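PDB 3VWA: cytoplasmic export protein 1 from Saccharomyces cerevisiae, which takes part in nuclear tRNA export, binding tRNA and possibly passing aminoacylated tRNAs from export receptors at the nuclear pore complex to the translation machinery. Local coordinates for residues L38-F43 / T72-F77; A45-S48 / L54-N57. All coordinates share one frame; numbering follows the deposited sequence.

Contact 1 (L38-F43 / T72-F77); sequences LPVTVF and TVLETF
Leu74 meets Val40 and Leu38 across an intervening strand, an instance of next-but-one strands meeting through side chains. The sheet is the antiparallel one of the kinase-like domain, where strands 39-45 and 73-77 each pair with strand 85-89, which lies between them. The two backbones are accordingly well separated, with Val40 CA and Leu74 CA 8.6 Å apart, and the contact is small and wholly apolar. One methyl of Leu74 does all the touching. Its CD2 packs against Val40 CG1 at 3.9 Å, the two side chains crossing obliquely, and Leu38 CD2 adds a looser approach to that same Leu74 CD2 at 4.5 Å. Val40 offers CG1 because this branch stands anti to its carbonyl carbon (chi1 -60°), beside the backbone N.

A second shell sets these groups in place. Val87 of the intervening strand lies against Val40, and both Leu74 and Glu75 face it, forming a classic beta bulge that interrupts the regular alternation of strand 73-77. Backbone bonds from Val40 to Gly31 and from Thr41 to Thr88 hold strand 39-45 between its two neighbours. Arg90, just past the intervening strand, uses its NE to bond Val40 O. Within the bulge, Glu75 OE2 is hydrogen-bonded to Tyr13 OH.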
ATOM      1  N   LEU A  38      14.642 -15.683  -4.137  1.00 40.60           N
ATOM      2  CA  LEU A  38      13.562 -15.719  -3.115  1.00 41.86           C
ATOM      3  C   LEU A  38      14.020 -15.108  -1.765  1.00 38.95           C
ATOM      4  O   LEU A  38      14.940 -15.634  -1.170  1.00 37.36           O
ATOM      5  CB  LEU A  38      13.065 -17.148  -2.852  1.00 33.28           C
ATOM      6  CG  LEU A  38      11.913 -17.162  -1.824  1.00 35.62           C
ATOM      7  CD1 LEU A  38      10.612 -16.793  -2.483  1.00 35.26           C
ATOM      8  CD2 LEU A  38      11.744 -18.533  -1.178  1.00 31.03           C
ATOM      9  N   PRO A  39      13.356 -14.019  -1.282  1.00 37.52           N
ATOM     10  CA  PRO A  39      13.646 -13.427   0.038  1.00 34.04           C
ATOM     11  C   PRO A  39      13.501 -14.426   1.172  1.00 32.44           C
ATOM     12  O   PRO A  39      12.512 -15.120   1.252  1.00 30.18           O
ATOM     13  CB  PRO A  39      12.555 -12.355   0.186  1.00 33.31           C
ATOM     14  CG  PRO A  39      12.197 -11.988  -1.224  1.00 35.13           C
ATOM     15  CD  PRO A  39      12.229 -13.321  -1.937  1.00 36.12           C
ATOM     16  N   VAL A  40      14.497 -14.502   2.047  1.00 35.38           N
ATOM     17  CA  VAL A  40      14.462 -15.468   3.137  1.00 31.22           C
ATOM     18  C   VAL A  40      14.933 -14.794   4.402  1.00 28.07           C
ATOM     19  O   VAL A  40      15.472 -13.700   4.389  1.00 28.46           O
ATOM     20  CB  VAL A  40      15.406 -16.669   2.857  1.00 33.44           C
ATOM     21  CG1 VAL A  40      15.019 -17.408   1.568  1.00 33.12           C
ATOM     22  CG2 VAL A  40      16.868 -16.196   2.777  1.00 31.90           C
ATOM     23  N   THR A  41      14.739 -15.462   5.512  1.00 27.59           N
ATOM     24  CA  THR A  41      15.294 -14.970   6.764  1.00 27.31           C
ATOM     25  C   THR A  41      16.220 -16.040   7.258  1.00 29.62           C
ATOM     26  O   THR A  41      15.860 -17.207   7.288  1.00 35.25           O
ATOM     27  CB  THR A  41      14.185 -14.733   7.809  1.00 28.47           C
ATOM     28  OG1 THR A  41      13.502 -13.558   7.408  1.00 30.80           O
ATOM     29  CG2 THR A  41      14.761 -14.505   9.220  1.00 26.44           C
ATOM     30  N   VAL A  42      17.408 -15.622   7.658  1.00 30.19           N
ATOM     31  CA  VAL A  42      18.448 -16.486   8.138  1.00 28.28           C
ATOM     32  C   VAL A  42      18.646 -16.264   9.654  1.00 29.01           C
ATOM     33  O   VAL A  42      18.997 -15.149  10.120  1.00 30.36           O
ATOM     34  CB  VAL A  42      19.755 -16.176   7.352  1.00 31.15           C
ATOM     35  CG1 VAL A  42      20.941 -16.872   8.002  1.00 32.08           C
ATOM     36  CG2 VAL A  42      19.606 -16.533   5.854  1.00 27.45           C
ATOM     37  N   PHE A  43      18.398 -17.312  10.432  1.00 28.64           N
ATOM     38  CA  PHE A  43      18.683 -17.274  11.855  1.00 29.36           C
ATOM     39  C   PHE A  43      20.063 -17.903  12.116  1.00 32.44           C
ATOM     40  O   PHE A  43      20.326 -19.090  11.811  1.00 27.35           O
ATOM     41  CB  PHE A  43      17.618 -18.017  12.657  1.00 28.87           C
ATOM     42  CG  PHE A  43      16.287 -17.326  12.684  1.00 30.44           C
ATOM     43  CD1 PHE A  43      16.001 -16.339  13.662  1.00 28.53           C
ATOM     44  CD2 PHE A  43      15.275 -17.698  11.783  1.00 24.34           C
ATOM     45  CE1 PHE A  43      14.722 -15.748  13.686  1.00 28.07           C
ATOM     46  CE2 PHE A  43      14.037 -17.083  11.821  1.00 26.46           C
ATOM     47  CZ  PHE A  43      13.764 -16.126  12.777  1.00 24.10           C
ATOM     48  N   THR A  72       8.237 -21.154   8.335  1.00 32.94           N
ATOM     49  CA  THR A  72       8.280 -22.317   7.401  1.00 29.98           C
ATOM     50  C   THR A  72       9.759 -22.491   7.046  1.00 31.93           C
ATOM     51  O   THR A  72      10.362 -21.589   6.420  1.00 24.84           O
ATOM     52  CB  THR A  72       7.374 -22.077   6.151  1.00 30.24           C
ATOM     53  OG1 THR A  72       5.989 -22.082   6.543  1.00 31.89           O
ATOM     54  CG2 THR A  72       7.550 -23.207   5.056  1.00 31.79           C
ATOM     55  N   VAL A  73      10.360 -23.605   7.481  1.00 30.93           N
ATOM     56  CA  VAL A  73      11.799 -23.709   7.376  1.00 34.04           C
ATOM     57  C   VAL A  73      12.166 -24.177   5.973  1.00 36.21           C
ATOM     58  O   VAL A  73      11.469 -24.990   5.398  1.00 37.34           O
ATOM     59  CB  VAL A  73      12.428 -24.591   8.482  1.00 40.39           C
ATOM     60  CG1 VAL A  73      12.265 -23.944   9.870  1.00 33.83           C
ATOM     61  CG2 VAL A  73      11.859 -26.005   8.464  1.00 43.06           C
ATOM     62  N   LEU A  74      13.225 -23.614   5.404  1.00 37.50           N
ATOM     63  CA  LEU A  74      13.661 -23.991   4.047  1.00 36.44           C
ATOM     64  C   LEU A  74      14.835 -24.941   4.120  1.00 34.74           C
ATOM     65  O   LEU A  74      14.841 -25.978   3.457  1.00 38.43           O
ATOM     66  CB  LEU A  74      13.985 -22.763   3.192  1.00 34.89           C
ATOM     67  CG  LEU A  74      12.933 -22.018   2.340  1.00 38.13           C
ATOM     68  CD1 LEU A  74      11.496 -22.478   2.542  1.00 39.37           C
ATOM     69  CD2 LEU A  74      13.042 -20.536   2.635  1.00 33.48           C
ATOM     70  N   GLU A  75      15.814 -24.617   4.957  1.00 34.75           N
ATOM     71  CA  GLU A  75      16.974 -25.476   5.090  1.00 34.31           C
ATOM     72  C   GLU A  75      17.699 -25.217   6.409  1.00 33.96           C
ATOM     73  O   GLU A  75      17.612 -24.117   6.919  1.00 36.90           O
ATOM     74  CB  GLU A  75      17.933 -25.198   3.916  1.00 35.85           C
ATOM     75  CG  GLU A  75      18.795 -26.407   3.551  1.00 41.99           C
ATOM     76  CD  GLU A  75      19.765 -26.145   2.411  1.00 41.81           C
ATOM     77  OE1 GLU A  75      20.634 -27.009   2.216  1.00 45.43           O
ATOM     78  OE2 GLU A  75      19.678 -25.080   1.739  1.00 42.13           O
ATOM     79  N   THR A  76      18.421 -26.217   6.935  1.00 32.31           N
ATOM     80  CA  THR A  76      19.277 -26.060   8.113  1.00 33.67           C
ATOM     81  C   THR A  76      20.751 -26.443   7.853  1.00 39.07           C
ATOM     82  O   THR A  76      21.035 -27.258   6.931  1.00 37.69           O
ATOM     83  CB  THR A  76      18.749 -26.836   9.324  1.00 32.83           C
ATOM     84  OG1 THR A  76      18.850 -28.250   9.081  1.00 38.21           O
ATOM     85  CG2 THR A  76      17.310 -26.469   9.619  1.00 30.48           C
ATOM     86  N   PHE A  77      21.656 -25.842   8.654  1.00 39.18           N
ATOM     87  CA  PHE A  77      23.127 -26.085   8.627  1.00 41.32           C
ATOM     88  C   PHE A  77      23.663 -26.134  10.053  1.00 41.79           C
ATOM     89  O   PHE A  77      23.396 -25.217  10.817  1.00 38.38           O
ATOM     90  CB  PHE A  77      23.841 -24.940   7.924  1.00 39.27           C
ATOM     91  CG  PHE A  77      23.305 -24.661   6.567  1.00 43.05           C
ATOM     92  CD1 PHE A  77      23.830 -25.317   5.444  1.00 45.45           C
ATOM     93  CD2 PHE A  77      22.224 -23.793   6.407  1.00 42.92           C
ATOM     94  CE1 PHE A  77      23.286 -25.069   4.187  1.00 49.74           C
ATOM     95  CE2 PHE A  77      21.686 -23.552   5.165  1.00 41.93           C
ATOM     96  CZ  PHE A  77      22.220 -24.177   4.056  1.00 48.22           C
TER

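Contact 2 (A45-S48 / L54-N57); sequences AKRS and LILN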
ATOM      1  N   ALA A  45      22.778 -18.924  14.800  1.00 34.70           N
ATOM      2  CA  ALA A  45      22.975 -19.322  16.197  1.00 36.19           C
ATOM      3  C   ALA A  45      24.209 -18.704  16.798  1.00 41.68           C
ATOM      4  O   ALA A  45      25.298 -18.671  16.179  1.00 39.54           O
ATOM      5  CB  ALA A  45      23.101 -20.828  16.322  1.00 33.89           C
ATOM      6  N   LYS A  46      24.034 -18.243  18.027  1.00 43.18           N
ATOM      7  CA  LYS A  46      25.145 -17.781  18.825  1.00 45.37           C
ATOM      8  C   LYS A  46      25.648 -19.018  19.538  1.00 40.06           C
ATOM      9  O   LYS A  46      25.467 -19.170  20.744  1.00 39.83           O
ATOM     10  CB  LYS A  46      24.656 -16.741  19.818  1.00 43.82           C
ATOM     11  CG  LYS A  46      24.424 -15.370  19.206  1.00 44.95           C
ATOM     12  CD  LYS A  46      24.377 -14.403  20.381  1.00 46.24           C
ATOM     13  CE  LYS A  46      23.835 -13.052  19.975  1.00 48.89           C
ATOM     14  NZ  LYS A  46      23.295 -12.377  21.196  1.00 45.37           N
ATOM     15  N   ARG A  47      26.242 -19.922  18.761  1.00 39.77           N
ATOM     16  CA  ARG A  47      26.569 -21.248  19.261  1.00 39.28           C
ATOM     17  C   ARG A  47      27.764 -21.228  20.204  1.00 41.22           C
ATOM     18  O   ARG A  47      28.787 -20.622  19.923  1.00 46.42           O
ATOM     19  CB  ARG A  47      26.820 -22.222  18.117  1.00 35.97           C
ATOM     20  CG  ARG A  47      26.629 -23.688  18.531  1.00 35.52           C
ATOM     21  CD  ARG A  47      26.661 -24.499  17.247  1.00 32.52           C
ATOM     22  NE  ARG A  47      27.001 -25.906  17.426  1.00 32.67           N
ATOM     23  CZ  ARG A  47      27.084 -26.751  16.399  1.00 33.69           C
ATOM     24  NH1 ARG A  47      26.805 -26.340  15.155  1.00 31.02           N
ATOM     25  NH2 ARG A  47      27.433 -27.995  16.599  1.00 30.94           N
ATOM     26  N   SER A  48      27.619 -21.892  21.330  1.00 46.70           N
ATOM     27  CA  SER A  48      28.677 -21.922  22.317  1.00 48.46           C
ATOM     28  C   SER A  48      28.524 -23.238  23.042  1.00 49.43           C
ATOM     29  O   SER A  48      27.507 -23.936  22.856  1.00 46.67           O
ATOM     30  CB  SER A  48      28.620 -20.681  23.254  1.00 48.69           C
ATOM     31  OG  SER A  48      27.784 -20.877  24.376  1.00 51.39           O
ATOM     32  N   LEU A  54      20.656 -26.733  23.172  1.00 37.66           N
ATOM     33  CA  LEU A  54      19.472 -25.934  22.852  1.00 39.29           C
ATOM     34  C   LEU A  54      19.447 -25.638  21.332  1.00 34.59           C
ATOM     35  O   LEU A  54      18.451 -25.908  20.648  1.00 33.10           O
ATOM     36  CB  LEU A  54      19.539 -24.641  23.688  1.00 35.95           C
ATOM     37  CG  LEU A  54      18.841 -24.608  25.073  1.00 40.88           C
ATOM     38  CD1 LEU A  54      18.442 -25.955  25.668  1.00 47.59           C
ATOM     39  CD2 LEU A  54      19.592 -23.787  26.088  1.00 40.62           C
ATOM     40  N   ILE A  55      20.581 -25.135  20.833  1.00 31.36           N
ATOM     41  CA  ILE A  55      20.797 -24.834  19.422  1.00 35.94           C
ATOM     42  C   ILE A  55      20.569 -26.039  18.512  1.00 35.33           C
ATOM     43  O   ILE A  55      19.893 -25.899  17.496  1.00 38.28           O
ATOM     44  CB  ILE A  55      22.205 -24.290  19.130  1.00 35.21           C
ATOM     45  CG1 ILE A  55      22.529 -23.051  19.968  1.00 36.55           C
ATOM     46  CG2 ILE A  55      22.320 -23.997  17.641  1.00 32.39           C
ATOM     47  CD1 ILE A  55      21.732 -21.799  19.579  1.00 35.39           C
ATOM     48  N   LEU A  56      21.105 -27.197  18.897  1.00 36.65           N
ATOM     49  CA  LEU A  56      20.975 -28.474  18.124  1.00 40.42           C
ATOM     50  C   LEU A  56      19.553 -29.058  18.114  1.00 36.30           C
ATOM     51  O   LEU A  56      19.079 -29.564  17.102  1.00 32.75           O
ATOM     52  CB  LEU A  56      21.977 -29.534  18.659  1.00 37.65           C
ATOM     53  CG  LEU A  56      23.416 -29.660  18.084  1.00 38.65           C
ATOM     54  CD1 LEU A  56      23.779 -28.635  16.996  1.00 34.30           C
ATOM     55  CD2 LEU A  56      24.458 -29.716  19.205  1.00 33.25           C
ATOM     56  N   ASN A  57      18.867 -28.986  19.252  1.00 36.94           N
ATOM     57  CA  ASN A  57      17.466 -29.412  19.283  1.00 33.63           C
ATOM     58  C   ASN A  57      16.640 -28.511  18.361  1.00 35.52           C
ATOM     59  O   ASN A  57      15.847 -29.024  17.541  1.00 38.04           O
ATOM     60  CB  ASN A  57      16.926 -29.432  20.723  1.00 36.39           C
ATOM     61  CG  ASN A  57      15.505 -29.971  20.809  1.00 37.12           C
ATOM     62  OD1 ASN A  57      15.221 -31.083  20.373  1.00 35.60           O
ATOM     63  ND2 ASN A  57      14.602 -29.171  21.361  1.00 35.65           N
TER
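Ile55, Arg47 and Leu56 bury the most surface where the chain leaves a strand and turns back as a helix. Ile55 faces Ala45, whose CB rests against both of its methyls, 3.5 Å from Ile55 CG2 and 3.7 Å from Ile55 CD1. The first torsion of the isoleucine (chi1 -56°) directs both branches to Ala45, and the bend at chi2 -70° places CD1 beside CG2. Arg47 runs extended past this pair, its CD 4.4 Å from Ile55 CG2, and lays one face of its guanidinium against Leu56. The leucine's CD1 sits 3.7 Å above that plane, toward the rim, and is likewise 3.7 Å from Arg47 NH2; the two side chains cross at about a right angle.

Polar partners fix the flat group: Arg47 NH2 forms a salt bridge with Glu52 OE2 in the first turn of the helix, while NH1 is hydrogen-bonded to Thr84 OG1 and Asp78 O. An inverse gamma turn centred on Lys46 bends the chain away from strand 39-45. Trp26 of strand 26-33 touches both Ala45 and Ile55, and Leu54 packs on helix 160-174, so helix 52-64 meets the sheet through Ile55 and helix 160-174 through the adjacent Leu54.

In the fold
Contacts 1 and 2 belong to the N-terminal kinase-like domain, well before the HEAT repeats, and their centres are about 16 Å apart. Strand 39-45, helix 52-64 and strand 73-77 follow one another along the chain. Contact 2 therefore lies nested within the loop that contact 1 closes: contact 2 ties the end of the strand and the loop after it to the following helix, while contact 1 brings together, across strand 85-89, the strands that flank that helix in sequence. This strand, helix, strand order is consistent with the beta3, alphaC and beta4 elements of a protein kinase N-lobe. Helix and sheet are thus linked near the loop that connects them.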